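Local coordinates for protein paraflagellar rod component (Trypanosoma brucei, PDB 2Q0X) that is of unknown function but adopts the alpha/beta hydrolase fold and is probably a component of the paraflagellar rod, at residues Thr136-His141 / Ile223-Leu228. Residues are numbered along the deposited sequence; the frame is centred on the assembly and turned at random.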
ATOM      1  N   THR A 136      23.382  -6.761  10.445  1.00 24.48           N
ATOM      2  CA  THR A 136      24.333  -7.858  10.686  1.00 24.32           C
ATOM      3  C   THR A 136      24.151  -9.060   9.760  1.00 23.87           C
ATOM      4  O   THR A 136      24.988  -9.954   9.712  1.00 23.67           O
ATOM      5  CB  THR A 136      24.281  -8.340  12.158  1.00 24.32           C
ATOM      6  OG1 THR A 136      22.940  -8.668  12.499  1.00 25.19           O
ATOM      7  CG2 THR A 136      24.798  -7.280  13.124  1.00 24.59           C
ATOM      8  N   ARG A 137      23.053  -9.080   9.029  1.00 24.02           N
ATOM      9  CA  ARG A 137      22.759 -10.164   8.094  1.00 23.98           C
ATOM     10  C   ARG A 137      21.918  -9.597   7.001  1.00 23.05           C
ATOM     11  O   ARG A 137      21.127  -8.697   7.222  1.00 22.39           O
ATOM     12  CB  ARG A 137      21.980 -11.324   8.754  1.00 24.46           C
ATOM     13  CG  ARG A 137      22.808 -12.271   9.592  1.00 26.37           C
ATOM     14  CD  ARG A 137      22.853 -11.833  11.042  1.00 29.67           C
ATOM     15  NE  ARG A 137      24.156 -12.106  11.683  1.00 32.09           N
ATOM     16  CZ  ARG A 137      24.373 -13.100  12.522  1.00 32.76           C
ATOM     17  NH1 ARG A 137      23.410 -13.950  12.807  1.00 34.76           N
ATOM     18  NH2 ARG A 137      25.540 -13.250  13.080  1.00 32.80           N
ATOM     19  N   VAL A 138      22.105 -10.140   5.810  1.00 22.63           N
ATOM     20  CA  VAL A 138      21.304  -9.785   4.673  1.00 22.29           C
ATOM     21  C   VAL A 138      20.768 -11.070   4.033  1.00 22.18           C
ATOM     22  O   VAL A 138      21.486 -12.047   3.878  1.00 21.92           O
ATOM     23  CB  VAL A 138      22.107  -8.926   3.664  1.00 22.18           C
ATOM     24  CG1 VAL A 138      21.284  -8.636   2.447  1.00 20.80           C
ATOM     25  CG2 VAL A 138      22.593  -7.583   4.341  1.00 22.43           C
ATOM     26  N   ILE A 139      19.489 -11.052   3.679  1.00 22.31           N
ATOM     27  CA  ILE A 139      18.853 -12.155   2.970  1.00 22.43           C
ATOM     28  C   ILE A 139      18.177 -11.586   1.737  1.00 22.47           C
ATOM     29  O   ILE A 139      17.340 -10.706   1.853  1.00 22.26           O
ATOM     30  CB  ILE A 139      17.764 -12.868   3.855  1.00 22.43           C
ATOM     31  CG1 ILE A 139      18.360 -13.389   5.168  1.00 22.40           C
ATOM     32  CG2 ILE A 139      17.050 -13.964   3.043  1.00 22.10           C
ATOM     33  CD1 ILE A 139      17.382 -13.385   6.366  1.00 22.44           C
ATOM     34  N   LEU A 140      18.514 -12.108   0.568  1.00 23.00           N
ATOM     35  CA  LEU A 140      17.924 -11.620  -0.663  1.00 23.67           C
ATOM     36  C   LEU A 140      17.334 -12.770  -1.455  1.00 23.91           C
ATOM     37  O   LEU A 140      17.976 -13.795  -1.656  1.00 23.92           O
ATOM     38  CB  LEU A 140      18.958 -10.879  -1.518  1.00 23.59           C
ATOM     39  CG  LEU A 140      19.785  -9.765  -0.859  1.00 24.39           C
ATOM     40  CD1 LEU A 140      20.906  -9.290  -1.777  1.00 23.64           C
ATOM     41  CD2 LEU A 140      18.923  -8.649  -0.415  1.00 25.06           C
ATOM     42  N   HIS A 141      16.103 -12.579  -1.911  1.00 24.67           N
ATOM     43  CA  HIS A 141      15.423 -13.548  -2.770  1.00 24.66           C
ATOM     44  C   HIS A 141      15.242 -12.946  -4.135  1.00 24.81           C
ATOM     45  O   HIS A 141      14.879 -11.771  -4.268  1.00 24.51           O
ATOM     46  CB  HIS A 141      14.071 -13.991  -2.192  1.00 24.69           C
ATOM     47  CG  HIS A 141      13.371 -15.037  -3.015  1.00 24.98           C
ATOM     48  ND1 HIS A 141      12.678 -14.734  -4.167  1.00 25.28           N
ATOM     49  CD2 HIS A 141      13.279 -16.379  -2.864  1.00 25.06           C
ATOM     50  CE1 HIS A 141      12.177 -15.842  -4.681  1.00 25.80           C
ATOM     51  NE2 HIS A 141      12.534 -16.856  -3.913  1.00 26.32           N
ATOM     52  N   ILE A 223      28.201  -5.483   0.514  1.00 34.44           N
ATOM     53  CA  ILE A 223      27.643  -6.259   1.617  1.00 34.45           C
ATOM     54  C   ILE A 223      28.812  -6.808   2.421  1.00 34.42           C
ATOM     55  O   ILE A 223      29.587  -7.630   1.923  1.00 34.34           O
ATOM     56  CB  ILE A 223      26.751  -7.433   1.087  1.00 34.76           C
ATOM     57  CG1 ILE A 223      25.590  -6.905   0.222  1.00 34.99           C
ATOM     58  CG2 ILE A 223      26.183  -8.269   2.218  1.00 33.96           C
ATOM     59  CD1 ILE A 223      24.646  -8.001  -0.226  1.00 35.14           C
ATOM     60  N   LYS A 224      28.940  -6.344   3.661  1.00 34.26           N
ATOM     61  CA  LYS A 224      30.109  -6.637   4.493  1.00 34.38           C
ATOM     62  C   LYS A 224      29.782  -7.593   5.631  1.00 33.78           C
ATOM     63  O   LYS A 224      30.595  -7.798   6.539  1.00 33.71           O
ATOM     64  CB  LYS A 224      30.663  -5.351   5.102  1.00 34.78           C
ATOM     65  CG  LYS A 224      30.866  -4.200   4.117  1.00 35.83           C
ATOM     66  CD  LYS A 224      31.853  -4.553   3.058  1.00 37.22           C
ATOM     67  CE  LYS A 224      32.475  -3.297   2.441  1.00 38.27           C
ATOM     68  NZ  LYS A 224      33.061  -3.640   1.108  1.00 39.20           N
ATOM     69  N   VAL A 225      28.606  -8.195   5.563  1.00 33.15           N
ATOM     70  CA  VAL A 225      28.128  -9.095   6.596  1.00 32.54           C
ATOM     71  C   VAL A 225      27.602 -10.347   5.910  1.00 32.46           C
ATOM     72  O   VAL A 225      27.497 -10.380   4.689  1.00 32.16           O
ATOM     73  CB  VAL A 225      27.047  -8.405   7.485  1.00 32.64           C
ATOM     74  CG1 VAL A 225      27.667  -7.174   8.182  1.00 32.28           C
ATOM     75  CG2 VAL A 225      25.788  -8.041   6.674  1.00 31.20           C
ATOM     76  N   PRO A 226      27.301 -11.399   6.688  1.00 32.48           N
ATOM     77  CA  PRO A 226      26.840 -12.623   6.067  1.00 32.22           C
ATOM     78  C   PRO A 226      25.570 -12.472   5.199  1.00 32.20           C
ATOM     79  O   PRO A 226      24.637 -11.726   5.534  1.00 31.93           O
ATOM     80  CB  PRO A 226      26.625 -13.556   7.261  1.00 32.42           C
ATOM     81  CG  PRO A 226      27.535 -13.029   8.331  1.00 32.52           C
ATOM     82  CD  PRO A 226      27.436 -11.548   8.152  1.00 32.71           C
ATOM     83  N   LEU A 227      25.583 -13.182   4.076  1.00 31.79           N
ATOM     84  CA  LEU A 227      24.605 -13.031   3.032  1.00 31.48           C
ATOM     85  C   LEU A 227      24.009 -14.404   2.697  1.00 31.30           C
ATOM     86  O   LEU A 227      24.744 -15.378   2.542  1.00 31.12           O
ATOM     87  CB  LEU A 227      25.288 -12.426   1.810  1.00 31.43           C
ATOM     88  CG  LEU A 227      24.474 -12.358   0.522  1.00 31.31           C
ATOM     89  CD1 LEU A 227      23.301 -11.472   0.744  1.00 30.37           C
ATOM     90  CD2 LEU A 227      25.395 -11.844  -0.608  1.00 31.03           C
ATOM     91  N   LEU A 228      22.672 -14.484   2.677  1.00 31.02           N
ATOM     92  CA  LEU A 228      21.964 -15.620   2.096  1.00 30.51           C
ATOM     93  C   LEU A 228      21.318 -15.119   0.821  1.00 30.38           C
ATOM     94  O   LEU A 228      20.530 -14.195   0.846  1.00 29.90           O
ATOM     95  CB  LEU A 228      20.908 -16.173   3.064  1.00 30.54           C
ATOM     96  CG  LEU A 228      19.951 -17.289   2.578  1.00 30.88           C
ATOM     97  CD1 LEU A 228      20.718 -18.569   2.203  1.00 29.47           C
ATOM     98  CD2 LEU A 228      18.840 -17.602   3.639  1.00 29.82           C
TER
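V138 and L227 pair side by side where two parallel strands join, and three backbone hydrogen bonds stitch the seam. V138 N-H donates to P226 O at 3.0 Å, V138 O takes the N-H of L228, and L140 N reaches L228 O at 2.9 Å, all close to straight. V138 is thus gripped through both its N-H and its carbonyl, the alternation expected of a parallel pair.

From CB outward, V138 first lies beside L227 CD1; CG1, anti to the backbone N (chi1 176°), runs on to the same methyl at 3.9 Å. The other branch, CG2, turns back along the incoming chain and meets V225 CG2 at 4.0 Å, the two valines crossing at about a right angle, with I223 CG2 a little farther off. One forked side chain therefore touches the new strand and the loop that leads into it. L227 CD1 serves two partners, since L140 CD1 also rests 4.1 Å from it, and I223 CD1 comes up to L140 CD1 from the loop. On the opposite face I139 CG2 meets L228 CD2 obliquely.

Ahead of strand 227-232, V225 and P226 lean on the carbonyl of T136: V225 CB and P226 CD come up to T136 O, the latter at 3.3 Å. R137 NE bonds the same oxygen only weakly, and the guanidinium's NH1 forms a salt bridge with D295.

The seam lies inside the central, mostly parallel sheet of the hydrolase fold, joining strand 135-143, which bonds strand 110-115 along its other edge, to strand 227-232. Helix 119-128 packs on the V138, L140 and I223 side through F123 and L126, while F290 of helix 280-299 covers I139 and L228.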